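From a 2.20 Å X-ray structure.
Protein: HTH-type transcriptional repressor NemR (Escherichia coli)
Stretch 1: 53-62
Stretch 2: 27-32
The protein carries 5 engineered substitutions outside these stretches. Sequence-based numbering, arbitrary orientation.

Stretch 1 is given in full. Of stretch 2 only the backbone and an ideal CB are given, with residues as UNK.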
# COMPACT_ATOMS: atom_id res chain seq x y z
N SER A 53 -18.20 -16.94 -15.04
CA SER A 53 -18.26 -16.97 -13.59
C SER A 53 -17.91 -15.62 -12.97
O SER A 53 -17.56 -14.67 -13.67
CB SER A 53 -17.30 -18.01 -13.04
OG SER A 53 -15.96 -17.64 -13.34
N LYS A 54 -17.98 -15.57 -11.64
CA LYS A 54 -17.61 -14.36 -10.92
C LYS A 54 -16.15 -14.05 -11.17
O LYS A 54 -15.76 -12.89 -11.34
CB LYS A 54 -17.87 -14.51 -9.42
CG LYS A 54 -17.48 -13.27 -8.64
CD LYS A 54 -17.45 -13.50 -7.14
CE LYS A 54 -17.18 -12.20 -6.42
NZ LYS A 54 -16.83 -12.36 -4.98
N GLU A 55 -15.33 -15.10 -11.21
CA GLU A 55 -13.90 -14.94 -11.41
C GLU A 55 -13.63 -14.33 -12.78
O GLU A 55 -12.82 -13.41 -12.91
CB GLU A 55 -13.17 -16.28 -11.29
CG GLU A 55 -11.62 -16.14 -11.48
CD GLU A 55 -11.16 -16.43 -12.90
OE1 GLU A 55 -12.00 -16.76 -13.76
OE2 GLU A 55 -9.94 -16.33 -13.18
N ALA A 56 -14.31 -14.85 -13.80
CA ALA A 56 -14.13 -14.37 -15.17
C ALA A 56 -14.49 -12.89 -15.25
O ALA A 56 -13.78 -12.07 -15.86
CB ALA A 56 -14.97 -15.20 -16.13
N PHE A 57 -15.60 -12.55 -14.61
CA PHE A 57 -16.08 -11.20 -14.53
C PHE A 57 -15.06 -10.23 -13.91
O PHE A 57 -14.86 -9.11 -14.41
CB PHE A 57 -17.37 -11.19 -13.70
CG PHE A 57 -17.85 -9.83 -13.38
CD1 PHE A 57 -18.60 -9.12 -14.31
CD2 PHE A 57 -17.56 -9.25 -12.17
CE1 PHE A 57 -19.06 -7.85 -14.03
CE2 PHE A 57 -18.01 -7.98 -11.87
CZ PHE A 57 -18.76 -7.28 -12.80
N GLY A 58 -14.43 -10.66 -12.82
CA GLY A 58 -13.40 -9.87 -12.17
C GLY A 58 -12.23 -9.53 -13.09
O GLY A 58 -11.74 -8.41 -13.07
N VAL A 59 -11.79 -10.51 -13.88
CA VAL A 59 -10.69 -10.28 -14.82
C VAL A 59 -11.09 -9.21 -15.84
O VAL A 59 -10.35 -8.25 -16.07
CB VAL A 59 -10.29 -11.54 -15.58
CG1 VAL A 59 -9.04 -11.27 -16.43
CG2 VAL A 59 -10.01 -12.67 -14.60
N ALA A 60 -12.27 -9.39 -16.44
CA ALA A 60 -12.82 -8.42 -17.37
C ALA A 60 -12.98 -7.04 -16.72
O ALA A 60 -12.65 -6.01 -17.33
CB ALA A 60 -14.15 -8.91 -17.93
N MET A 61 -13.47 -7.03 -15.47
CA MET A 61 -13.61 -5.80 -14.71
C MET A 61 -12.27 -5.09 -14.57
O MET A 61 -12.15 -3.90 -14.88
CB MET A 61 -14.17 -6.08 -13.32
CG MET A 61 -14.30 -4.85 -12.42
SD MET A 61 -14.92 -5.26 -10.76
CE MET A 61 -13.41 -5.94 -10.02
N LEU A 62 -11.25 -5.82 -14.12
CA LEU A 62 -9.95 -5.21 -13.90
C LEU A 62 -9.37 -4.72 -15.21
O LEU A 62 -8.84 -3.61 -15.27
CB LEU A 62 -8.99 -6.20 -13.24
CG LEU A 62 -9.23 -6.50 -11.76
CD1 LEU A 62 -8.20 -7.49 -11.23
CD2 LEU A 62 -9.15 -5.22 -10.97
N UNK A 27 -14.68 -4.53 -1.30
CA UNK A 27 -13.75 -5.56 -1.72
C UNK A 27 -14.36 -6.46 -2.78
O UNK A 27 -15.58 -6.52 -2.93
CB UNK A 27 -13.30 -6.39 -0.52
N UNK A 28 -13.52 -7.18 -3.52
CA UNK A 28 -14.03 -8.06 -4.57
C UNK A 28 -14.60 -9.37 -4.02
O UNK A 28 -15.68 -9.80 -4.43
CB UNK A 28 -12.92 -8.37 -5.57
N UNK A 29 -13.88 -10.01 -3.11
CA UNK A 29 -14.34 -11.26 -2.51
C UNK A 29 -15.59 -10.99 -1.68
O UNK A 29 -16.43 -11.87 -1.51
CB UNK A 29 -13.24 -11.89 -1.65
N UNK A 30 -15.68 -9.77 -1.17
CA UNK A 30 -16.83 -9.34 -0.40
C UNK A 30 -18.08 -9.22 -1.25
O UNK A 30 -19.17 -9.52 -0.79
CB UNK A 30 -16.53 -8.00 0.28
N UNK A 31 -17.93 -8.79 -2.50
CA UNK A 31 -19.07 -8.62 -3.39
C UNK A 31 -19.68 -9.94 -3.84
O UNK A 31 -19.06 -10.68 -4.59
CB UNK A 31 -18.65 -7.81 -4.62
N UNK A 32 -20.91 -10.23 -3.40
CA UNK A 32 -21.59 -11.43 -3.84
C UNK A 32 -22.31 -11.19 -5.15
O UNK A 32 -22.75 -10.08 -5.44
CB UNK A 32 -22.57 -11.91 -2.77

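Stretch 1 is a helix from Lys54 onward, capped by Ser53, whose OG accepts from Ala56 N at 3.3 Å. Lys54, Gly58 and Met61 lie along the side that meets stretch 2, a short connection in which positions 28 to 30 keep helical phi/psi without the regular hydrogen bonds. The fully extended Lys54 side chain, with all four chi angles t, carries its ammonium group into this connection, so the backbone there must be read together with that charge.

Position 27 has phi/psi of 83/161. Positive phi by itself favours glycine, and stretch 1 sets no further condition, since no atom of it comes within 5.5 Å of the ideal CB. The residue is Gly27, the first to leave helical phi/psi after the preceding helix. Its carbonyl accepts a weak hydrogen bond from the amide of position 31, with N to Gly27 O at 3.3 Å.

At position 28 the CA-to-CB bond points toward stretch 1, and the ideal CB is 5.1 Å from Met61 CE. Ahead of it lies a space bordered by the Lys54 methylene chain, the bare CA of Gly58 and the side chains of Phe57 and Met61. A large apolar residue is called for: leucine or methionine could occupy part of the space, while a flat aromatic ring would also offer a face to the lysine. The residue is Phe28, with chi1 t. Lys54 CE sits over one face of the ring, 4.1 Å from its centroid, and Lys54 NZ lies 4.6 Å from the centroid, 19° off the normal, a cation-pi arrangement. Phe28 CZ approaches Gly58 CA to 3.7 Å, a fit that depends on the missing side chain: an ideal CB on Gly58 would lie 2.7 Å from Phe28 CZ, a clash. Met61 CE packs 3.7 Å from Phe28 CD1, and the rings of Phe28 and Phe57 meet edge to edge, CE1 to CD2 at 4.4 Å. The backbone contributes as well, as Lys54 NZ donates to Phe28 O at 2.9 Å.

Position 29 points away, and its ideal CB is 4.9 Å from Lys54 NZ. No pocket of stretch 1 selects a large side chain, and many residues would do, small or polar ones among them; the nearby ammonium group makes a positive charge less attractive. The residue is Thr29, whose OG1 is hydrogen-bonded elsewhere in the structure.

Position 30 also points away, with nothing of stretch 1 near its CB; its phi/psi of -68/-36 is open to most residues. Gly30 is found here, although this backbone does not require glycine.

Position 31 points toward stretch 1 again, but from a distance: its ideal CB is about 5.0 Å from Lys54 CE and 7.3 Å from Phe57 CE2. Leucine or isoleucine could cover the lysine chain, while a long, flexible apolar side chain such as methionine could also reach the Phe57 ring. The residue is Met31, whose CE reaches to 4.0 Å from Lys54 CE and 4.2 Å from Phe57 CE2. Its carbonyl provides the second acceptor for the lysine, with Lys54 NZ to Met31 O at 2.8 Å; two backbone oxygens thus hold the ammonium group.

Position 32 points away and has room for a CB. As the N-cap of the following helix, it would suit serine, threonine, aspartate, asparagine or glycine. It is Gly32.

Stretch 2 (27-32) GFTGMG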
# COMPACT_ATOMS: atom_id res chain seq x y z
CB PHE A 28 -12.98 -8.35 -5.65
CG PHE A 28 -13.51 -9.21 -6.76
CD1 PHE A 28 -14.37 -8.67 -7.71
CD2 PHE A 28 -13.18 -10.55 -6.84
CE1 PHE A 28 -14.88 -9.46 -8.74
CE2 PHE A 28 -13.69 -11.36 -7.87
CZ PHE A 28 -14.53 -10.81 -8.82
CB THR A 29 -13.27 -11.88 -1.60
OG1 THR A 29 -12.58 -10.84 -0.90
CG2 THR A 29 -12.28 -12.68 -2.43
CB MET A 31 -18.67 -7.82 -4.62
CG MET A 31 -19.80 -7.61 -5.60
SD MET A 31 -19.16 -7.10 -7.20
CE MET A 31 -18.30 -8.59 -7.71
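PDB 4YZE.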